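Local coordinates for ECF RNA polymerase sigma factor SigK (Mycobacterium tuberculosis, PDB 4NQW), which probably directs RNA polymerase to specific promoters as an ECF sigma factor, recognising the -10 element and helping to melt the DNA there, at residues 70-79 with 97-108; 151-162 with 189-197. All coordinates share one frame; numbering follows the deposited sequence.

Contact 1 of 2, residues 70-79 with 97-108. With CD (cadmium ion), chain F; CD (cadmium ion), chain L; CD (cadmium ion), chain C.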
loop_
_atom_site.group_PDB
_atom_site.type_symbol
_atom_site.label_atom_id
_atom_site.label_comp_id
_atom_site.label_asym_id
_atom_site.label_seq_id
_atom_site.Cartn_x
_atom_site.Cartn_y
_atom_site.Cartn_z
ATOM N N GLU A 70 -13.432 -4.184 -10.843
ATOM C CA GLU A 70 -12.531 -4.154 -12.001
ATOM C C GLU A 70 -11.078 -3.882 -11.607
ATOM O O GLU A 70 -10.161 -4.496 -12.148
ATOM C CB GLU A 70 -13.000 -3.116 -13.020
ATOM C CG GLU A 70 -14.325 -3.475 -13.674
ATOM C CD GLU A 70 -14.735 -2.505 -14.765
ATOM O OE1 GLU A 70 -14.030 -1.495 -14.980
ATOM O OE2 GLU A 70 -15.770 -2.759 -15.412
ATOM N N THR A 71 -10.878 -2.962 -10.668
ATOM C CA THR A 71 -9.541 -2.647 -10.167
ATOM C C THR A 71 -8.921 -3.855 -9.462
ATOM O O THR A 71 -7.742 -4.145 -9.652
ATOM C CB THR A 71 -9.576 -1.446 -9.204
ATOM O OG1 THR A 71 -10.207 -0.334 -9.850
ATOM C CG2 THR A 71 -8.172 -1.047 -8.764
ATOM N N THR A 72 -9.718 -4.556 -8.658
ATOM C CA THR A 72 -9.255 -5.760 -7.963
ATOM C C THR A 72 -8.798 -6.841 -8.950
ATOM O O THR A 72 -7.800 -7.516 -8.705
ATOM C CB THR A 72 -10.337 -6.317 -7.011
ATOM O OG1 THR A 72 -10.646 -5.334 -6.015
ATOM C CG2 THR A 72 -9.862 -7.587 -6.315
ATOM N N GLN A 73 -9.522 -6.992 -10.059
ATOM C CA GLN A 73 -9.124 -7.910 -11.132
ATOM C C GLN A 73 -7.776 -7.527 -11.725
ATOM O O GLN A 73 -6.909 -8.380 -11.910
ATOM C CB GLN A 73 -10.151 -7.917 -12.263
ATOM C CG GLN A 73 -11.431 -8.663 -11.959
ATOM C CD GLN A 73 -12.361 -8.691 -13.157
ATOM O OE1 GLN A 73 -12.712 -7.645 -13.706
ATOM N NE2 GLN A 73 -12.756 -9.884 -13.575
ATOM N N GLU A 74 -7.621 -6.243 -12.042
ATOM C CA GLU A 74 -6.367 -5.728 -12.585
ATOM C C GLU A 74 -5.210 -6.026 -11.637
ATOM O O GLU A 74 -4.122 -6.389 -12.078
ATOM C CB GLU A 74 -6.459 -4.220 -12.835
ATOM C CG GLU A 74 -7.343 -3.828 -14.010
ATOM C CD GLU A 74 -7.505 -2.322 -14.162
ATOM O OE1 GLU A 74 -6.861 -1.556 -13.411
ATOM O OE2 GLU A 74 -8.285 -1.901 -15.041
ATOM N N ILE A 75 -5.462 -5.883 -10.336
ATOM C CA ILE A 75 -4.442 -6.105 -9.310
ATOM C C ILE A 75 -3.960 -7.552 -9.320
ATOM O O ILE A 75 -2.760 -7.802 -9.371
ATOM C CB ILE A 75 -4.953 -5.718 -7.902
ATOM C CG1 ILE A 75 -5.154 -4.202 -7.821
ATOM C CG2 ILE A 75 -3.963 -6.146 -6.828
ATOM C CD1 ILE A 75 -6.056 -3.733 -6.697
ATOM N N TYR A 76 -4.891 -8.501 -9.291
ATOM C CA TYR A 76 -4.529 -9.923 -9.292
ATOM C C TYR A 76 -4.016 -10.418 -10.648
ATOM O O TYR A 76 -3.292 -11.415 -10.703
ATOM C CB TYR A 76 -5.687 -10.786 -8.783
ATOM C CG TYR A 76 -5.854 -10.672 -7.287
ATOM C CD1 TYR A 76 -6.869 -9.899 -6.732
ATOM C CD2 TYR A 76 -4.972 -11.312 -6.425
ATOM C CE1 TYR A 76 -7.009 -9.781 -5.358
ATOM C CE2 TYR A 76 -5.102 -11.199 -5.053
ATOM C CZ TYR A 76 -6.122 -10.434 -4.524
ATOM O OH TYR A 76 -6.253 -10.328 -3.160
ATOM N N LEU A 77 -4.369 -9.725 -11.730
ATOM C CA LEU A 77 -3.746 -9.992 -13.031
ATOM C C LEU A 77 -2.272 -9.581 -12.978
ATOM O O LEU A 77 -1.413 -10.309 -13.466
ATOM C CB LEU A 77 -4.482 -9.267 -14.169
ATOM C CG LEU A 77 -4.185 -9.638 -15.637
ATOM C CD1 LEU A 77 -2.816 -9.154 -16.106
ATOM C CD2 LEU A 77 -4.331 -11.133 -15.894
ATOM N N GLU A 78 -1.979 -8.428 -12.372
ATOM C CA GLU A 78 -0.584 -8.001 -12.194
ATOM C C GLU A 78 0.177 -8.933 -11.250
ATOM O O GLU A 78 1.356 -9.203 -11.474
ATOM C CB GLU A 78 -0.477 -6.553 -11.694
ATOM C CG GLU A 78 0.972 -6.079 -11.569
ATOM C CD GLU A 78 1.126 -4.612 -11.212
ATOM O OE1 GLU A 78 2.278 -4.181 -10.993
ATOM O OE2 GLU A 78 0.116 -3.882 -11.148
ATOM N N VAL A 79 -0.487 -9.416 -10.201
ATOM C CA VAL A 79 0.122 -10.402 -9.302
ATOM C C VAL A 79 0.611 -11.579 -10.136
ATOM O O VAL A 79 1.782 -11.940 -10.088
ATOM C CB VAL A 79 -0.866 -10.923 -8.232
ATOM C CG1 VAL A 79 -0.263 -12.088 -7.453
ATOM C CG2 VAL A 79 -1.257 -9.813 -7.269
ATOM N N LEU A 97 1.686 -7.047 -2.322
ATOM C CA LEU A 97 0.334 -7.061 -2.886
ATOM C C LEU A 97 -0.454 -5.795 -2.544
ATOM O O LEU A 97 -1.036 -5.166 -3.428
ATOM C CB LEU A 97 -0.429 -8.295 -2.390
ATOM C CG LEU A 97 -1.915 -8.418 -2.746
ATOM C CD1 LEU A 97 -2.102 -8.619 -4.238
ATOM C CD2 LEU A 97 -2.546 -9.564 -1.970
ATOM N N LEU A 98 -0.490 -5.430 -1.264
ATOM C CA LEU A 98 -1.281 -4.270 -0.838
ATOM C C LEU A 98 -0.721 -2.952 -1.369
ATOM O O LEU A 98 -1.476 -2.025 -1.651
ATOM C CB LEU A 98 -1.424 -4.208 0.689
ATOM C CG LEU A 98 -2.672 -4.869 1.287
ATOM C CD1 LEU A 98 -3.953 -4.264 0.733
ATOM C CD2 LEU A 98 -2.663 -6.363 1.049
ATOM N N THR A 99 0.599 -2.877 -1.509
ATOM C CA THR A 99 1.249 -1.684 -2.047
ATOM C C THR A 99 0.879 -1.456 -3.512
ATOM O O THR A 99 0.597 -0.325 -3.912
ATOM C CB THR A 99 2.779 -1.777 -1.911
ATOM O OG1 THR A 99 3.122 -1.955 -0.531
ATOM C CG2 THR A 99 3.454 -0.518 -2.438
ATOM N N MET A 100 0.883 -2.521 -4.310
ATOM C CA MET A 100 0.502 -2.410 -5.721
ATOM C C MET A 100 -1.000 -2.163 -5.881
ATOM O O MET A 100 -1.424 -1.513 -6.835
ATOM C CB MET A 100 0.952 -3.642 -6.521
ATOM C CG MET A 100 0.247 -4.947 -6.185
ATOM S SD MET A 100 0.492 -6.222 -7.439
ATOM C CE MET A 100 2.278 -6.359 -7.462
ATOM N N ALA A 101 -1.791 -2.678 -4.938
ATOM C CA ALA A 101 -3.241 -2.462 -4.921
ATOM C C ALA A 101 -3.572 -1.009 -4.607
ATOM O O ALA A 101 -4.436 -0.402 -5.247
ATOM C CB ALA A 101 -3.901 -3.380 -3.903
ATOM N N HIS A 102 -2.878 -0.460 -3.616
ATOM C CA HIS A 102 -3.051 0.932 -3.231
ATOM C C HIS A 102 -2.614 1.879 -4.339
ATOM O O HIS A 102 -3.288 2.868 -4.628
ATOM C CB HIS A 102 -2.243 1.239 -1.977
ATOM C CG HIS A 102 -2.485 2.609 -1.442
ATOM N ND1 HIS A 102 -3.580 2.913 -0.666
ATOM C CD2 HIS A 102 -1.796 3.764 -1.592
ATOM C CE1 HIS A 102 -3.549 4.194 -0.353
ATOM N NE2 HIS A 102 -2.476 4.735 -0.901
ATOM N N ARG A 103 -1.469 1.577 -4.943
ATOM C CA ARG A 103 -0.943 2.377 -6.042
ATOM C C ARG A 103 -1.952 2.446 -7.186
ATOM O O ARG A 103 -2.137 3.504 -7.787
ATOM C CB ARG A 103 0.380 1.788 -6.537
ATOM C CG ARG A 103 1.006 2.530 -7.709
ATOM C CD ARG A 103 2.145 1.732 -8.317
ATOM N NE ARG A 103 2.593 2.302 -9.589
ATOM C CZ ARG A 103 3.701 3.021 -9.762
ATOM N NH1 ARG A 103 4.522 3.272 -8.750
ATOM N NH2 ARG A 103 3.999 3.488 -10.969
ATOM N N ARG A 104 -2.603 1.319 -7.471
ATOM C CA ARG A 104 -3.564 1.233 -8.569
ATOM C C ARG A 104 -4.857 1.985 -8.253
ATOM O O ARG A 104 -5.388 2.692 -9.106
ATOM C CB ARG A 104 -3.868 -0.232 -8.898
ATOM C CG ARG A 104 -4.557 -0.440 -10.238
ATOM C CD ARG A 104 -4.579 -1.909 -10.621
ATOM N NE ARG A 104 -3.278 -2.383 -11.101
ATOM C CZ ARG A 104 -2.901 -2.436 -12.379
ATOM N NH1 ARG A 104 -3.711 -2.040 -13.355
ATOM N NH2 ARG A 104 -1.693 -2.890 -12.689
ATOM N N ALA A 105 -5.355 1.830 -7.027
ATOM C CA ALA A 105 -6.572 2.517 -6.590
ATOM C C ALA A 105 -6.388 4.036 -6.536
ATOM O O ALA A 105 -7.238 4.788 -7.019
ATOM C CB ALA A 105 -7.012 1.997 -5.233
ATOM N N VAL A 106 -5.282 4.477 -5.940
ATOM C CA VAL A 106 -4.968 5.905 -5.836
ATOM C C VAL A 106 -4.815 6.522 -7.225
ATOM O O VAL A 106 -5.330 7.608 -7.490
ATOM C CB VAL A 106 -3.693 6.138 -4.988
ATOM C CG1 VAL A 106 -3.064 7.497 -5.275
ATOM C CG2 VAL A 106 -4.019 5.999 -3.506
ATOM N N ASP A 107 -4.105 5.822 -8.103
ATOM C CA ASP A 107 -3.981 6.233 -9.499
ATOM C C ASP A 107 -5.355 6.447 -10.146
ATOM O O ASP A 107 -5.567 7.429 -10.859
ATOM C CB ASP A 107 -3.184 5.189 -10.284
ATOM C CG ASP A 107 -3.280 5.386 -11.780
ATOM O OD1 ASP A 107 -4.253 4.885 -12.388
ATOM O OD2 ASP A 107 -2.377 6.032 -12.349
ATOM N N ARG A 108 -6.273 5.518 -9.890
ATOM C CA ARG A 108 -7.645 5.591 -10.407
ATOM C C ARG A 108 -8.324 6.907 -10.022
ATOM O O ARG A 108 -9.021 7.514 -10.833
ATOM C CB ARG A 108 -8.477 4.421 -9.869
ATOM C CG ARG A 108 -9.409 3.779 -10.881
ATOM C CD ARG A 108 -8.641 2.939 -11.890
ATOM N NE ARG A 108 -9.395 1.766 -12.330
ATOM C CZ ARG A 108 -10.445 1.792 -13.149
ATOM N NH1 ARG A 108 -10.909 2.941 -13.636
ATOM N NH2 ARG A 108 -11.047 0.653 -13.478
HETATM CD CD CD F . 1.741 -1.665 -11.035
HETATM CD CD CD L . -0.513 7.431 -11.724
HETATM CD CD CD C . -4.489 5.746 -14.661
HETATM O O HOH W 1 -1.342 -3.839 -8.654
HETATM O O HOH W 2 -7.131 5.181 -14.323
HETATM O O HOH W 3 2.948 -0.879 -13.376
#

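Contact 2 of 2, residues 151-162 with 189-197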
loop_
_atom_site.group_PDB
_atom_site.type_symbol
_atom_site.label_atom_id
_atom_site.label_comp_id
_atom_site.label_asym_id
_atom_site.label_seq_id
_atom_site.Cartn_x
_atom_site.Cartn_y
_atom_site.Cartn_z
ATOM N N LEU A 151 -4.964 3.366 15.139
ATOM C CA LEU A 151 -5.358 4.516 14.319
ATOM C C LEU A 151 -6.067 5.589 15.149
ATOM O O LEU A 151 -5.850 6.785 14.941
ATOM C CB LEU A 151 -6.265 4.074 13.169
ATOM C CG LEU A 151 -5.559 3.419 11.980
ATOM C CD1 LEU A 151 -6.523 2.538 11.201
ATOM C CD2 LEU A 151 -4.944 4.476 11.075
ATOM N N LYS A 152 -6.913 5.152 16.081
ATOM C CA LYS A 152 -7.618 6.065 16.988
ATOM C C LYS A 152 -6.698 6.677 18.050
ATOM O O LYS A 152 -6.998 7.741 18.591
ATOM C CB LYS A 152 -8.788 5.348 17.671
ATOM C CG LYS A 152 -9.983 5.100 16.760
ATOM C CD LYS A 152 -10.912 4.028 17.313
ATOM C CE LYS A 152 -11.630 4.478 18.578
ATOM N NZ LYS A 152 -12.301 3.338 19.261
ATOM N N ALA A 153 -5.589 6.000 18.348
ATOM C CA ALA A 153 -4.613 6.484 19.330
ATOM C C ALA A 153 -3.663 7.544 18.762
ATOM O O ALA A 153 -2.942 8.197 19.519
ATOM C CB ALA A 153 -3.817 5.318 19.898
ATOM N N LEU A 154 -3.651 7.704 17.438
ATOM C CA LEU A 154 -2.883 8.771 16.793
ATOM C C LEU A 154 -3.470 10.128 17.155
ATOM O O LEU A 154 -4.669 10.237 17.434
ATOM C CB LEU A 154 -2.918 8.629 15.269
ATOM C CG LEU A 154 -2.309 7.390 14.609
ATOM C CD1 LEU A 154 -2.796 7.285 13.171
ATOM C CD2 LEU A 154 -0.789 7.427 14.657
ATOM N N THR A 155 -2.632 11.163 17.128
ATOM C CA THR A 155 -3.102 12.537 17.313
ATOM C C THR A 155 -3.947 12.924 16.104
ATOM O O THR A 155 -3.839 12.303 15.045
ATOM C CB THR A 155 -1.945 13.547 17.426
ATOM O OG1 THR A 155 -1.278 13.653 16.164
ATOM C CG2 THR A 155 -0.945 13.140 18.510
ATOM N N ASP A 156 -4.771 13.957 16.259
ATOM C CA ASP A 156 -5.676 14.389 15.189
ATOM C C ASP A 156 -4.924 14.722 13.897
ATOM O O ASP A 156 -5.323 14.284 12.818
ATOM C CB ASP A 156 -6.518 15.592 15.638
ATOM C CG ASP A 156 -7.503 15.244 16.748
ATOM O OD1 ASP A 156 -7.738 14.043 17.005
ATOM O OD2 ASP A 156 -8.050 16.182 17.364
ATOM N N THR A 157 -3.836 15.483 14.011
ATOM C CA THR A 157 -3.004 15.829 12.852
ATOM C C THR A 157 -2.378 14.603 12.190
ATOM O O THR A 157 -2.325 14.514 10.962
ATOM C CB THR A 157 -1.868 16.810 13.221
ATOM O OG1 THR A 157 -1.707 16.856 14.645
ATOM C CG2 THR A 157 -2.177 18.206 12.707
ATOM N N GLN A 158 -1.905 13.665 13.004
ATOM C CA GLN A 158 -1.259 12.457 12.490
ATOM C C GLN A 158 -2.263 11.498 11.841
ATOM O O GLN A 158 -1.945 10.854 10.841
ATOM C CB GLN A 158 -0.450 11.771 13.598
ATOM C CG GLN A 158 0.805 12.552 13.964
ATOM C CD GLN A 158 1.387 12.176 15.312
ATOM O OE1 GLN A 158 1.289 11.032 15.746
ATOM N NE2 GLN A 158 2.011 13.144 15.980
ATOM N N ARG A 159 -3.470 11.415 12.398
ATOM C CA ARG A 159 -4.552 10.639 11.784
ATOM C C ARG A 159 -5.015 11.293 10.480
ATOM O O ARG A 159 -5.307 10.604 9.503
ATOM C CB ARG A 159 -5.738 10.507 12.743
ATOM C CG ARG A 159 -6.823 9.554 12.261
ATOM C CD ARG A 159 -8.128 9.737 13.020
ATOM N NE ARG A 159 -7.966 9.564 14.467
ATOM C CZ ARG A 159 -8.028 10.537 15.379
ATOM N NH1 ARG A 159 -8.258 11.803 15.035
ATOM N NH2 ARG A 159 -7.861 10.236 16.662
ATOM N N GLN A 160 -5.086 12.622 10.481
ATOM C CA GLN A 160 -5.495 13.398 9.306
ATOM C C GLN A 160 -4.540 13.222 8.119
ATOM O O GLN A 160 -4.983 13.175 6.974
ATOM C CB GLN A 160 -5.588 14.880 9.680
ATOM C CG GLN A 160 -6.183 15.791 8.616
ATOM C CD GLN A 160 -6.161 17.255 9.039
ATOM O OE1 GLN A 160 -5.153 17.748 9.550
ATOM N NE2 GLN A 160 -7.271 17.956 8.827
ATOM N N CYS A 161 -3.239 13.132 8.397
ATOM C CA CYS A 161 -2.233 12.924 7.349
ATOM C C CYS A 161 -2.453 11.612 6.606
ATOM O O CYS A 161 -2.443 11.580 5.374
ATOM C CB CYS A 161 -0.813 12.947 7.928
ATOM S SG CYS A 161 -0.125 14.605 8.128
ATOM N N ILE A 162 -2.647 10.534 7.361
ATOM C CA ILE A 162 -2.903 9.221 6.771
ATOM C C ILE A 162 -4.259 9.203 6.064
ATOM O O ILE A 162 -4.392 8.621 4.991
ATOM C CB ILE A 162 -2.815 8.093 7.827
ATOM C CG1 ILE A 162 -1.385 8.015 8.377
ATOM C CG2 ILE A 162 -3.236 6.753 7.226
ATOM C CD1 ILE A 162 -1.136 6.894 9.366
ATOM N N ARG A 189 5.344 14.950 9.739
ATOM C CA ARG A 189 4.109 14.506 10.381
ATOM C C ARG A 189 3.663 13.137 9.874
ATOM O O ARG A 189 3.209 12.302 10.658
ATOM C CB ARG A 189 2.996 15.545 10.182
ATOM C CG ARG A 189 1.941 15.584 11.280
ATOM C CD ARG A 189 2.556 15.654 12.676
ATOM N NE ARG A 189 2.028 16.762 13.470
ATOM C CZ ARG A 189 2.559 17.983 13.526
ATOM N NH1 ARG A 189 3.652 18.294 12.832
ATOM N NH2 ARG A 189 1.991 18.910 14.288
ATOM N N MET A 190 3.792 12.909 8.569
ATOM C CA MET A 190 3.523 11.593 7.988
ATOM C C MET A 190 4.453 10.541 8.581
ATOM O O MET A 190 4.024 9.435 8.897
ATOM C CB MET A 190 3.696 11.623 6.471
ATOM C CG MET A 190 2.556 12.296 5.734
ATOM S SD MET A 190 2.815 12.251 3.954
ATOM C CE MET A 190 1.273 12.957 3.393
ATOM N N ARG A 191 5.725 10.901 8.723
ATOM C CA ARG A 191 6.716 10.037 9.362
ATOM C C ARG A 191 6.345 9.716 10.803
ATOM O O ARG A 191 6.438 8.568 11.229
ATOM C CB ARG A 191 8.097 10.693 9.339
ATOM C CG ARG A 191 8.793 10.612 7.996
ATOM C CD ARG A 191 10.199 11.192 8.057
ATOM N NE ARG A 191 11.067 10.431 8.956
ATOM C CZ ARG A 191 12.397 10.474 8.954
ATOM N NH1 ARG A 191 13.060 11.232 8.084
ATOM N NH2 ARG A 191 13.076 9.736 9.827
ATOM N N ASP A 192 5.933 10.738 11.548
ATOM C CA ASP A 192 5.528 10.560 12.943
ATOM C C ASP A 192 4.323 9.630 13.063
ATOM O O ASP A 192 4.308 8.733 13.908
ATOM C CB ASP A 192 5.223 11.912 13.601
ATOM C CG ASP A 192 6.472 12.761 13.814
ATOM O OD1 ASP A 192 7.569 12.354 13.367
ATOM O OD2 ASP A 192 6.357 13.844 14.429
ATOM N N ALA A 193 3.326 9.842 12.208
ATOM C CA ALA A 193 2.117 9.018 12.199
ATOM C C ALA A 193 2.447 7.546 11.966
ATOM O O ALA A 193 1.938 6.672 12.669
ATOM C CB ALA A 193 1.153 9.515 11.133
ATOM N N LEU A 194 3.308 7.280 10.985
ATOM C CA LEU A 194 3.720 5.907 10.667
ATOM C C LEU A 194 4.614 5.282 11.743
ATOM O O LEU A 194 4.590 4.065 11.927
ATOM C CB LEU A 194 4.415 5.842 9.300
ATOM C CG LEU A 194 3.512 5.600 8.085
ATOM C CD1 LEU A 194 3.024 4.159 8.049
ATOM C CD2 LEU A 194 2.336 6.564 8.037
ATOM N N ARG A 195 5.398 6.103 12.441
ATOM C CA ARG A 195 6.235 5.613 13.542
ATOM C C ARG A 195 5.366 5.169 14.713
ATOM O O ARG A 195 5.569 4.089 15.270
ATOM C CB ARG A 195 7.226 6.684 14.007
ATOM C CG ARG A 195 8.249 6.180 15.020
ATOM C CD ARG A 195 9.169 7.286 15.521
ATOM N NE ARG A 195 9.804 8.007 14.417
ATOM C CZ ARG A 195 9.456 9.217 13.980
ATOM N NH1 ARG A 195 8.473 9.904 14.556
ATOM N NH2 ARG A 195 10.110 9.758 12.954
ATOM N N SER A 196 4.401 6.010 15.075
ATOM C CA SER A 196 3.442 5.696 16.134
ATOM C C SER A 196 2.644 4.427 15.828
ATOM O O SER A 196 2.373 3.627 16.725
ATOM C CB SER A 196 2.480 6.871 16.340
ATOM O OG SER A 196 1.585 6.624 17.408
ATOM N N LEU A 197 2.270 4.250 14.561
ATOM C CA LEU A 197 1.558 3.047 14.128
ATOM C C LEU A 197 2.451 1.815 14.212
ATOM O O LEU A 197 2.038 0.784 14.745
ATOM C CB LEU A 197 1.024 3.201 12.698
ATOM C CG LEU A 197 -0.234 4.047 12.503
ATOM C CD1 LEU A 197 -0.648 4.009 11.041
ATOM C CD2 LEU A 197 -1.372 3.569 13.391
HETATM O O HOH W 4 0.606 9.402 17.706
#

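Contact 1 of 2, residues 70-79 with 97-108
Glu78 OE2 is gripped from three directions: by Arg104 NH2 at 2.6 Å in a nearly straight salt-bridge bond, by a cadmium ion that the carboxylate chelates through both oxygens, and by a water that also donates weakly to Met100 O. The arginine nitrogen lies above the carboxylate plane, whereas the oxygen sits close to the guanidinium plane. The other terminal nitrogen, Arg104 NH1, bridges to Glu74 OE1 at 3.2 Å, with the Glu74 carboxylate turned 76° from the guanidinium. A bend at chi3 (-76°) folds the arginine over the opposing helix, as a knob among Thr71, Glu74, Ile75 and Glu78.

The two helices run roughly antiparallel but splayed, with 137° between their directions, and belong to sigma-70 domain 2, which in this family recognises the -10 element. Beneath the charged groups, Ile75 CD1 meets Ala101 CB at 3.5 Å, and Leu97 CD1 wedges against Val79 CG2 at 3.4 Å. Tyr76 and Thr71 also pack on helix 42-62. At the RpoC-binding motif, Arg108 NE makes a weak bond to Thr71 OG1 (3.3 Å), which also hydrogen-bonds to Tyr67 O, while Arg108 NH2 forms a long salt bridge with Glu70 OE1, 4.0 Å away.

Contact 2 of 2, residues 151-162 with 189-197
This is predominantly apolar helix packing inside sigma-70 domain 4: the end of helix 141-153, the turn after it and the start of helix 156-167 lie against the C-terminal helix 183-201. Helices 156-162 and 189-197 cross almost perpendicularly, at 99°, and come closest where Gln158 faces Ala193. The small Ala193 side chain permits this approach, its CB lying 3.4 Å from Gln158 O.

Gln158 is the knob of the joint, set among Arg189, Asp192, Ala193 and Ser196. Its CG stands beside the backbone N (chi1 -71°) and its chain then reaches extended across helix 189-197, crossing the aliphatic part of Arg189 at about a right angle, CG to CD 3.8 Å. At the far end of the amide, a water donates to Gln158 OE1 at 2.6 Å and also hydrogen-bonds to Ser196 OG, linking the two polar ends indirectly.

Ile162 and Leu197 meet tip to tip, CD1 to CD1 at 3.4 Å, and Leu194 CD2 closes on the same isoleucine methyl. Leu154, in the turn, crosses Leu197 at about a right angle, its CD1 on Leu197 CD2, and sets its own CD2 3.7 Å from Ser196 CB. Farther along, Cys161 SG lies against CB and CG of Arg189, and Cys161 CB against Met190 CG.

Thr155 N-caps helix 156-167, its OG1 accepting from Gln158 N. Arg159 NH2 bonds to Lys152 O in the preceding helix, while NH1 makes a salt bridge to Asp156 OD1 within its own helix. The first part of helix 183-201 falls in the predicted DNA-binding helix-turn-helix motif (172-191), so the contact joins the motif's second helix to the helix that precedes the motif, as in sigma region 4.

Overall arrangement
From the N terminus, the chain passes through helices 28-34 and 42-62 before contact 1 joins helix 65-82 to helix 93-111, closing a loop of 17 residues within domain 2. The following segment, 113-139, is not modelled. Helix 141-153 then leads into domain 4, where contact 2 closes a longer, mostly helical loop of 26 residues by bringing residues 151-162 against helix 183-201. The contacts therefore follow in series, neither nested nor crossed. The centres of contact 1 and contact 2 are about 24 Å apart, on opposite sides of the chain's centre. The nearest atoms of contact 1 and contact 2 remain about 7 Å apart. Each joins helices within a single domain, contact 1 in domain 2 and contact 2 in domain 4.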